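Local coordinates for PT26-6P (Thermococcus sp., PDB 2WB7), which is of unknown function but is encoded by a euryarchaeal mobile element and combines three domains with novel folds, at residues V313-R318 with G349-H354; R307-R312 with M319-T324; I75-V80 with Y117-L122. One frame throughout, in Å; residues are numbered along the deposited sequence.

Contact 1: V313-R318 with G349-H354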
loop_
_atom_site.group_PDB
_atom_site.type_symbol
_atom_site.label_atom_id
_atom_site.label_comp_id
_atom_site.label_asym_id
_atom_site.label_seq_id
_atom_site.Cartn_x
_atom_site.Cartn_y
_atom_site.Cartn_z
ATOM N N VAL A 313 -20.603 0.930 -6.610
ATOM C CA VAL A 313 -20.585 2.278 -7.134
ATOM C C VAL A 313 -21.828 2.463 -7.981
ATOM O O VAL A 313 -22.064 1.723 -8.947
ATOM C CB VAL A 313 -19.338 2.552 -7.991
ATOM C CG1 VAL A 313 -19.440 3.900 -8.636
ATOM C CG2 VAL A 313 -18.101 2.484 -7.147
ATOM N N ILE A 314 -22.628 3.452 -7.612
ATOM C CA ILE A 314 -23.813 3.787 -8.382
ATOM C C ILE A 314 -23.455 4.731 -9.526
ATOM O O ILE A 314 -22.562 5.561 -9.382
ATOM C CB ILE A 314 -24.821 4.478 -7.500
ATOM C CG1 ILE A 314 -25.251 3.526 -6.385
ATOM C CG2 ILE A 314 -26.003 4.933 -8.332
ATOM C CD1 ILE A 314 -25.985 2.313 -6.904
ATOM N N GLU A 315 -24.134 4.610 -10.664
ATOM C CA GLU A 315 -23.937 5.583 -11.743
ATOM C C GLU A 315 -24.054 7.007 -11.214
ATOM O O GLU A 315 -25.007 7.339 -10.508
ATOM C CB GLU A 315 -24.944 5.360 -12.853
ATOM C CG GLU A 315 -24.616 4.147 -13.663
ATOM C CD GLU A 315 -25.778 3.661 -14.511
ATOM O OE1 GLU A 315 -26.852 4.324 -14.519
ATOM O OE2 GLU A 315 -25.604 2.604 -15.166
ATOM N N GLY A 316 -23.093 7.854 -11.562
ATOM C CA GLY A 316 -23.030 9.199 -11.003
ATOM C C GLY A 316 -21.866 9.301 -10.039
ATOM O O GLY A 316 -21.200 10.330 -9.964
ATOM N N GLY A 317 -21.620 8.221 -9.299
ATOM C CA GLY A 317 -20.407 8.087 -8.485
ATOM C C GLY A 317 -20.648 7.853 -7.002
ATOM O O GLY A 317 -19.703 7.761 -6.230
ATOM N N ARG A 318 -21.904 7.768 -6.594
ATOM C CA ARG A 318 -22.202 7.494 -5.206
ATOM C C ARG A 318 -21.849 6.035 -4.887
ATOM O O ARG A 318 -21.921 5.167 -5.761
ATOM C CB ARG A 318 -23.676 7.775 -4.912
ATOM C CG ARG A 318 -23.998 7.813 -3.433
ATOM C CD ARG A 318 -25.477 8.069 -3.175
ATOM N NE ARG A 318 -26.251 6.830 -3.191
ATOM C CZ ARG A 318 -26.949 6.400 -4.232
ATOM N NH1 ARG A 318 -26.965 7.119 -5.352
ATOM N NH2 ARG A 318 -27.622 5.256 -4.155
ATOM N N GLY A 349 -28.736 1.009 -12.437
ATOM C CA GLY A 349 -28.044 2.115 -11.774
ATOM C C GLY A 349 -26.667 1.703 -11.284
ATOM O O GLY A 349 -25.764 2.535 -11.164
ATOM N N THR A 350 -26.503 0.410 -11.013
ATOM C CA THR A 350 -25.213 -0.129 -10.622
ATOM C C THR A 350 -24.177 0.073 -11.724
ATOM O O THR A 350 -24.393 -0.328 -12.868
ATOM C CB THR A 350 -25.341 -1.625 -10.289
ATOM O OG1 THR A 350 -26.194 -1.783 -9.143
ATOM C CG2 THR A 350 -23.979 -2.238 -10.010
ATOM N N LEU A 351 -23.055 0.700 -11.383
ATOM C CA LEU A 351 -21.964 0.888 -12.342
ATOM C C LEU A 351 -20.898 -0.203 -12.221
ATOM O O LEU A 351 -20.546 -0.859 -13.200
ATOM C CB LEU A 351 -21.296 2.247 -12.136
ATOM C CG LEU A 351 -20.146 2.537 -13.114
ATOM C CD1 LEU A 351 -20.689 2.790 -14.508
ATOM C CD2 LEU A 351 -19.294 3.702 -12.674
ATOM N N ASP A 352 -20.369 -0.370 -11.010
ATOM C CA ASP A 352 -19.373 -1.386 -10.738
ATOM C C ASP A 352 -19.175 -1.481 -9.236
ATOM O O ASP A 352 -19.907 -0.855 -8.478
ATOM C CB ASP A 352 -18.055 -1.039 -11.425
ATOM C CG ASP A 352 -17.409 0.248 -10.881
ATOM O OD1 ASP A 352 -16.909 1.055 -11.694
ATOM O OD2 ASP A 352 -17.374 0.453 -9.647
ATOM N N TYR A 353 -18.186 -2.262 -8.814
ATOM C CA TYR A 353 -17.849 -2.388 -7.409
ATOM C C TYR A 353 -16.346 -2.177 -7.186
ATOM O O TYR A 353 -15.531 -2.459 -8.064
ATOM C CB TYR A 353 -18.204 -3.783 -6.906
ATOM C CG TYR A 353 -19.670 -4.079 -6.740
ATOM C CD1 TYR A 353 -20.498 -4.261 -7.840
ATOM C CD2 TYR A 353 -20.216 -4.230 -5.480
ATOM C CE1 TYR A 353 -21.841 -4.558 -7.676
ATOM C CE2 TYR A 353 -21.543 -4.522 -5.308
ATOM C CZ TYR A 353 -22.352 -4.679 -6.407
ATOM O OH TYR A 353 -23.671 -4.972 -6.211
ATOM N N HIS A 354 -15.997 -1.696 -5.994
ATOM C CA HIS A 354 -14.616 -1.582 -5.554
ATOM C C HIS A 354 -14.433 -2.454 -4.315
ATOM O O HIS A 354 -15.382 -2.682 -3.550
ATOM C CB HIS A 354 -14.292 -0.136 -5.187
ATOM C CG HIS A 354 -14.110 0.772 -6.364
ATOM N ND1 HIS A 354 -12.995 1.574 -6.520
ATOM C CD2 HIS A 354 -14.903 1.012 -7.435
ATOM C CE1 HIS A 354 -13.104 2.263 -7.644
ATOM N NE2 HIS A 354 -14.255 1.946 -8.215
#
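Four backbone hydrogen bonds join the end of the strand running into 313-318 to the start of the strand in 349-354. Val313 N gives a bond of 2.7 Å to Asp352 O, in the plane of that carbonyl. Val313 O accepts two N-H groups, a good bond from Leu351 N at 2.8 Å and a weak one from Asp352 N. Beyond the strand, Glu315 N reaches Gly349 O at 2.7 Å in an almost straight line (173°). Gly349 and Gly316 both have positive phi values, where a CB would press on the preceding carbonyl oxygen; Gly316 occupies the third position of a type II turn from Ile314 to Gly317.

The apolar part centres on Val313. With CG1 anti to the backbone N, the branches divide: Val313 CG1 lies 4.0 Å from Leu351 CD2, while Val313 CG2 meets His354 CD2 obliquely at 3.5 Å and lies alongside the Asp352 carboxylate. An alanine here would lose both methyl branches and would probably loosen the packing against Leu351 CD2 and His354 CD2.

Among the charged groups, Glu315 lays its extended chain beside the Gly349 carbonyl, Glu315 CG 3.2 Å from Gly349 O. Asp352 OD2 sits at the His354 ring edge, in its plane. The ring nitrogens bond to Asp502 and Glu378, so the imidazole is probably pushed toward its protonated form.

With Leu351 and Asp352 both facing Val313, the arrangement is a classic beta bulge at the end of an antiparallel strand pair in the second immunoglobulin-like domain.

Contact 2: R307-R312 with M319-T324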
loop_
_atom_site.group_PDB
_atom_site.type_symbol
_atom_site.label_atom_id
_atom_site.label_comp_id
_atom_site.label_asym_id
_atom_site.label_seq_id
_atom_site.Cartn_x
_atom_site.Cartn_y
_atom_site.Cartn_z
ATOM N N ARG A 307 -12.002 -4.086 8.832
ATOM C CA ARG A 307 -13.186 -4.270 7.996
ATOM C C ARG A 307 -12.792 -4.428 6.527
ATOM O O ARG A 307 -12.135 -3.575 5.958
ATOM C CB ARG A 307 -14.136 -3.085 8.150
ATOM C CG ARG A 307 -15.478 -3.296 7.518
ATOM C CD ARG A 307 -16.484 -2.281 8.011
ATOM N NE ARG A 307 -17.793 -2.908 8.050
ATOM C CZ ARG A 307 -18.498 -3.123 9.156
ATOM N NH1 ARG A 307 -18.040 -2.718 10.332
ATOM N NH2 ARG A 307 -19.682 -3.724 9.073
ATOM N N PHE A 308 -13.195 -5.525 5.911
ATOM C CA PHE A 308 -12.997 -5.699 4.472
ATOM C C PHE A 308 -14.357 -5.601 3.832
ATOM O O PHE A 308 -15.311 -6.207 4.335
ATOM C CB PHE A 308 -12.354 -7.062 4.170
ATOM C CG PHE A 308 -10.983 -7.211 4.770
ATOM C CD1 PHE A 308 -9.873 -6.628 4.155
ATOM C CD2 PHE A 308 -10.810 -7.856 5.982
ATOM C CE1 PHE A 308 -8.622 -6.714 4.721
ATOM C CE2 PHE A 308 -9.551 -7.946 6.549
ATOM C CZ PHE A 308 -8.456 -7.376 5.911
ATOM N N VAL A 309 -14.463 -4.823 2.755
ATOM C CA VAL A 309 -15.750 -4.588 2.107
ATOM C C VAL A 309 -15.658 -4.622 0.591
ATOM O O VAL A 309 -14.572 -4.583 0.025
ATOM C CB VAL A 309 -16.373 -3.207 2.509
ATOM C CG1 VAL A 309 -16.408 -3.054 4.034
ATOM C CG2 VAL A 309 -15.622 -2.061 1.844
ATOM N N THR A 310 -16.808 -4.725 -0.064
ATOM C CA THR A 310 -16.915 -4.315 -1.456
ATOM C C THR A 310 -17.852 -3.135 -1.393
ATOM O O THR A 310 -18.743 -3.086 -0.522
ATOM C CB THR A 310 -17.523 -5.393 -2.380
ATOM O OG1 THR A 310 -18.783 -5.842 -1.865
ATOM C CG2 THR A 310 -16.598 -6.556 -2.508
ATOM N N LEU A 311 -17.642 -2.178 -2.285
ATOM C CA LEU A 311 -18.482 -1.012 -2.341
ATOM C C LEU A 311 -19.139 -0.940 -3.716
ATOM O O LEU A 311 -18.451 -0.904 -4.757
ATOM C CB LEU A 311 -17.653 0.233 -2.077
ATOM C CG LEU A 311 -16.971 0.304 -0.710
ATOM C CD1 LEU A 311 -16.099 1.542 -0.595
ATOM C CD2 LEU A 311 -18.003 0.299 0.391
ATOM N N ARG A 312 -20.470 -0.940 -3.735
ATOM C CA ARG A 312 -21.166 -0.763 -5.002
ATOM C C ARG A 312 -21.024 0.685 -5.382
ATOM O O ARG A 312 -21.245 1.567 -4.560
ATOM C CB ARG A 312 -22.643 -1.121 -4.890
ATOM C CG ARG A 312 -23.424 -0.880 -6.166
ATOM C CD ARG A 312 -24.787 -1.581 -6.125
ATOM N NE ARG A 312 -25.375 -1.489 -4.793
ATOM C CZ ARG A 312 -25.372 -2.481 -3.906
ATOM N NH1 ARG A 312 -24.827 -3.651 -4.204
ATOM N NH2 ARG A 312 -25.921 -2.307 -2.711
HETATM N N MSE A 319 -21.463 5.758 -3.646
HETATM C CA MSE A 319 -21.070 4.399 -3.258
HETATM C C MSE A 319 -21.951 3.925 -2.142
HETATM O O MSE A 319 -22.410 4.720 -1.338
HETATM C CB MSE A 319 -19.632 4.349 -2.731
HETATM C CG MSE A 319 -18.538 4.578 -3.749
HETATM SE SE MSE A 319 -16.827 4.490 -2.859
HETATM C CE MSE A 319 -15.758 4.591 -4.444
ATOM N N GLU A 320 -22.168 2.621 -2.066
ATOM C CA GLU A 320 -22.860 2.053 -0.910
ATOM C C GLU A 320 -22.299 0.696 -0.503
ATOM O O GLU A 320 -21.868 -0.099 -1.339
ATOM C CB GLU A 320 -24.379 2.021 -1.120
ATOM C CG GLU A 320 -24.824 1.580 -2.486
ATOM C CD GLU A 320 -26.289 1.872 -2.716
ATOM O OE1 GLU A 320 -26.979 1.002 -3.296
ATOM O OE2 GLU A 320 -26.747 2.972 -2.316
ATOM N N LEU A 321 -22.288 0.457 0.800
ATOM C CA LEU A 321 -21.664 -0.730 1.354
ATOM C C LEU A 321 -22.345 -1.962 0.814
ATOM O O LEU A 321 -23.558 -2.066 0.882
ATOM C CB LEU A 321 -21.796 -0.702 2.870
ATOM C CG LEU A 321 -21.214 -1.865 3.667
ATOM C CD1 LEU A 321 -19.723 -2.050 3.342
ATOM C CD2 LEU A 321 -21.441 -1.627 5.154
ATOM N N ALA A 322 -21.577 -2.890 0.258
ATOM C CA ALA A 322 -22.135 -4.173 -0.155
ATOM C C ALA A 322 -21.653 -5.249 0.811
ATOM O O ALA A 322 -21.746 -5.078 2.018
ATOM C CB ALA A 322 -21.710 -4.493 -1.565
ATOM N N ASP A 323 -21.112 -6.339 0.285
ATOM C CA ASP A 323 -20.548 -7.413 1.094
ATOM C C ASP A 323 -19.410 -6.948 2.031
ATOM O O ASP A 323 -18.595 -6.101 1.664
ATOM C CB ASP A 323 -20.080 -8.528 0.159
ATOM C CG ASP A 323 -21.177 -8.972 -0.830
ATOM O OD1 ASP A 323 -22.389 -8.864 -0.515
ATOM O OD2 ASP A 323 -20.829 -9.438 -1.934
ATOM N N THR A 324 -19.367 -7.480 3.253
ATOM C CA THR A 324 -18.413 -7.000 4.272
ATOM C C THR A 324 -18.073 -8.059 5.310
ATOM O O THR A 324 -18.926 -8.865 5.689
ATOM C CB THR A 324 -18.938 -5.775 5.040
ATOM O OG1 THR A 324 -18.024 -5.452 6.097
ATOM C CG2 THR A 324 -20.285 -6.062 5.650
HETATM O O HOH W 1 -20.150 -7.445 -3.432
HETATM O O HOH W 2 -25.649 -3.954 -0.286
#
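Leu321 supplies one of the bumps on one face of this strand pair. Its CG stands anti to the backbone N (chi1 180°), which carries Leu321 CD1 across to Val309, 3.5 Å from Val309 CG1, the two side chains crossing at about a right angle. Leu311 fits between its neighbours by its fork: Leu311 CD2 turns to Leu321 CD1 at 4.1 Å, and Leu311 CD1 to the selenium of Met319 (selenomethionine) at 3.8 Å. The long, unbranched Met319 thus closes one end of the apolar row, reaching on to helix 149-157. At the other end Thr324, side by side with Val309, sets OG1 3.6 Å from Val309 CG1; the same oxygen is weakly bonded to Arg307 NE and Phe308 O, while Arg307 NH1 bonds to Ile142 O.

The other face carries the charged pair Arg312 and Glu320. Arg312, bent at chi3, crosses Glu320 obliquely; Arg312 NE meets Glu320 OE1 at 3.3 Å in a salt bridge with a weak hydrogen bond, the guanidinium edge-on and the two planes 89° apart. Each has a second partner, Tyr353 OH for Arg312 and Arg318 for Glu320. A water links Arg312 NH2 to Leu321 O.

Ala322 suits the middle because its small CB is the knob that tucks against Thr310, 3.2 Å from Thr310 OG1. That hydroxyl occupies the crowded position between backbone N and carbonyl carbon, and a water joins it to Asp323 OD2, which also takes His343 N. The backbone brackets Thr310 too: Thr310 N bonds to Asp323 O at 2.8 Å, and Thr310 O receives Ala322 N.

Strands 301-314 and 319-331 form an antiparallel beta hairpin; a one-residue shift between Val309 and Leu311 puts a beta bulge in it, close to the corner that the chain turns at Asp323.

Contact 3: I75-V80 with Y117-L122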
loop_
_atom_site.group_PDB
_atom_site.type_symbol
_atom_site.label_atom_id
_atom_site.label_comp_id
_atom_site.label_asym_id
_atom_site.label_seq_id
_atom_site.Cartn_x
_atom_site.Cartn_y
_atom_site.Cartn_z
ATOM N N ILE A 75 27.644 12.094 27.416
ATOM C CA ILE A 75 28.292 12.812 28.499
ATOM C C ILE A 75 29.790 12.932 28.186
ATOM O O ILE A 75 30.513 11.941 28.236
ATOM C CB ILE A 75 28.097 12.102 29.844
ATOM C CG1 ILE A 75 26.715 11.439 29.921
ATOM C CG2 ILE A 75 28.324 13.064 30.987
ATOM C CD1 ILE A 75 25.562 12.374 29.793
ATOM N N PRO A 76 30.254 14.149 27.849
ATOM C CA PRO A 76 31.675 14.301 27.550
ATOM C C PRO A 76 32.507 14.146 28.815
ATOM O O PRO A 76 32.025 14.443 29.907
ATOM C CB PRO A 76 31.787 15.733 27.025
ATOM C CG PRO A 76 30.517 16.427 27.399
ATOM C CD PRO A 76 29.555 15.439 27.963
ATOM N N ASN A 77 33.738 13.677 28.672
ATOM C CA ASN A 77 34.632 13.543 29.813
ATOM C C ASN A 77 34.837 14.875 30.542
ATOM O O ASN A 77 34.666 15.933 29.953
ATOM C CB ASN A 77 35.979 12.994 29.351
ATOM C CG ASN A 77 36.605 12.081 30.368
ATOM O OD1 ASN A 77 36.409 12.248 31.575
ATOM N ND2 ASN A 77 37.349 11.093 29.893
ATOM N N GLN A 78 35.220 14.829 31.817
ATOM C CA GLN A 78 35.483 16.060 32.567
ATOM C C GLN A 78 36.941 16.175 33.049
ATOM O O GLN A 78 37.621 15.165 33.255
ATOM C CB GLN A 78 34.531 16.155 33.763
ATOM C CG GLN A 78 33.691 17.423 33.781
ATOM C CD GLN A 78 32.715 17.471 32.612
ATOM O OE1 GLN A 78 31.907 16.554 32.422
ATOM N NE2 GLN A 78 32.790 18.532 31.818
ATOM N N PRO A 79 37.427 17.416 33.231
ATOM C CA PRO A 79 38.699 17.613 33.929
ATOM C C PRO A 79 38.663 16.924 35.297
ATOM O O PRO A 79 39.638 16.294 35.697
ATOM C CB PRO A 79 38.769 19.128 34.116
ATOM C CG PRO A 79 37.907 19.690 33.031
ATOM C CD PRO A 79 36.809 18.687 32.816
ATOM N N VAL A 80 37.542 17.034 36.006
ATOM C CA VAL A 80 37.414 16.381 37.309
ATOM C C VAL A 80 36.517 15.130 37.279
ATOM O O VAL A 80 35.298 15.219 37.080
ATOM C CB VAL A 80 36.919 17.363 38.404
ATOM C CG1 VAL A 80 37.148 16.767 39.788
ATOM C CG2 VAL A 80 37.619 18.706 38.276
ATOM N N TYR A 117 26.610 10.516 35.697
ATOM C CA TYR A 117 27.388 9.973 34.596
ATOM C C TYR A 117 28.617 10.814 34.369
ATOM O O TYR A 117 28.567 12.028 34.516
ATOM C CB TYR A 117 26.561 9.989 33.296
ATOM C CG TYR A 117 25.324 9.119 33.344
ATOM C CD1 TYR A 117 24.100 9.646 33.716
ATOM C CD2 TYR A 117 25.391 7.766 33.037
ATOM C CE1 TYR A 117 22.979 8.855 33.775
ATOM C CE2 TYR A 117 24.278 6.965 33.093
ATOM C CZ TYR A 117 23.074 7.514 33.463
ATOM O OH TYR A 117 21.950 6.739 33.530
ATOM N N ILE A 118 29.717 10.178 33.987
ATOM C CA ILE A 118 30.852 10.914 33.452
ATOM C C ILE A 118 31.453 10.135 32.293
ATOM O O ILE A 118 31.448 8.917 32.318
ATOM C CB ILE A 118 31.917 11.189 34.529
ATOM C CG1 ILE A 118 33.030 12.060 33.942
ATOM C CG2 ILE A 118 32.444 9.877 35.121
ATOM C CD1 ILE A 118 33.533 13.105 34.904
ATOM N N ALA A 119 31.951 10.841 31.281
ATOM C CA ALA A 119 32.450 10.206 30.047
ATOM C C ALA A 119 31.662 8.943 29.676
ATOM O O ALA A 119 32.118 7.825 29.913
ATOM C CB ALA A 119 33.934 9.895 30.164
ATOM N N ASP A 120 30.483 9.129 29.083
ATOM C CA ASP A 120 29.558 8.026 28.831
ATOM C C ASP A 120 28.608 8.298 27.674
ATOM O O ASP A 120 28.525 9.427 27.176
ATOM C CB ASP A 120 28.728 7.749 30.077
ATOM C CG ASP A 120 28.517 6.283 30.292
ATOM O OD1 ASP A 120 28.734 5.533 29.305
ATOM O OD2 ASP A 120 28.159 5.885 31.428
ATOM N N THR A 121 27.880 7.265 27.254
ATOM C CA THR A 121 26.909 7.400 26.171
ATOM C C THR A 121 25.608 6.701 26.498
ATOM O O THR A 121 25.600 5.553 26.928
ATOM C CB THR A 121 27.433 6.828 24.863
ATOM O OG1 THR A 121 28.475 7.665 24.370
ATOM C CG2 THR A 121 26.323 6.789 23.853
ATOM N N LEU A 122 24.503 7.401 26.293
ATOM C CA LEU A 122 23.191 6.873 26.641
ATOM C C LEU A 122 22.268 6.818 25.426
ATOM O O LEU A 122 22.152 7.790 24.685
ATOM C CB LEU A 122 22.559 7.736 27.731
ATOM C CG LEU A 122 23.418 7.857 28.988
ATOM C CD1 LEU A 122 22.660 8.549 30.110
ATOM C CD2 LEU A 122 23.890 6.461 29.408
#
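Two backbone hydrogen bonds between Ile75 and Asp120 hold the segments together. Asp120 N donates a hydrogen bond to Ile75 O at 2.9 Å, in the carbonyl plane and on a lone pair. In return Ile75 N bonds to Asp120 O at 2.8 Å, although this donor sits above the plane of its carbonyl, about 30° out of it. Ile75 O also receives a CA-H...O contact from Ala119. Within 117-122 the Asp120 carboxylate turns back on its own chain, OD1 accepting Thr121 N from above the carboxylate plane; in 75-80, Asn77 OD1 takes a weak bond from Gln78 N.

This hydrogen-bonded pair lies where strand 66-75 ends and strand 120-129 begins, antiparallel neighbours in a sheet of the first immunoglobulin-like domain. Both segments run in loop beyond it, and side chains take over from backbone bonds.

The branched, apolar side chain of Ile75 fills a buried place against Tyr117 and Val85. The Ile75 and Tyr117 side chains cross obliquely, Ile75 CG1 3.7 Å from Tyr117 CB, while Ile75 CG2 lies by the Tyr117 carbonyl. The Tyr117 ring itself leads away from 75-80; Leu122 CD1 sits 3.5 Å above one face, offset toward the rim, and the hydroxyl bonds to Arg113 N.

Farther out, Ala119 brings its single methyl to the flat amide of Asn77, Ala119 CB 3.5 Å from Asn77 CG, a place where a small residue fits against the polar group. Ile118, with CG1 anti to the backbone N, extends its CD1 to 3.4 Å from Gln78 CB and also touches the Val80 carbonyl oxygen.

In the fold
Contacts 1 and 2 are consecutive parts of one antiparallel sheet and share strand 301-314, which pairs with strand 350-364 on one side and strand 319-331 on the other. Their centres lie 12 Å apart, and they touch directly: His354 O is 2.6 Å from Leu311 N, and Tyr353 OH is 2.7 Å from Arg312 NH1, both probable hydrogen bonds. Their segments alternate along the chain. Contact 3 belongs to the other immunoglobulin-like domain, on the opposite side of the chain's centre, its centre 67 Å from that of contact 1 and 60 Å from that of contact 2. No touch joins it to either; the nearest atoms are about 39 Å away, in contact 2.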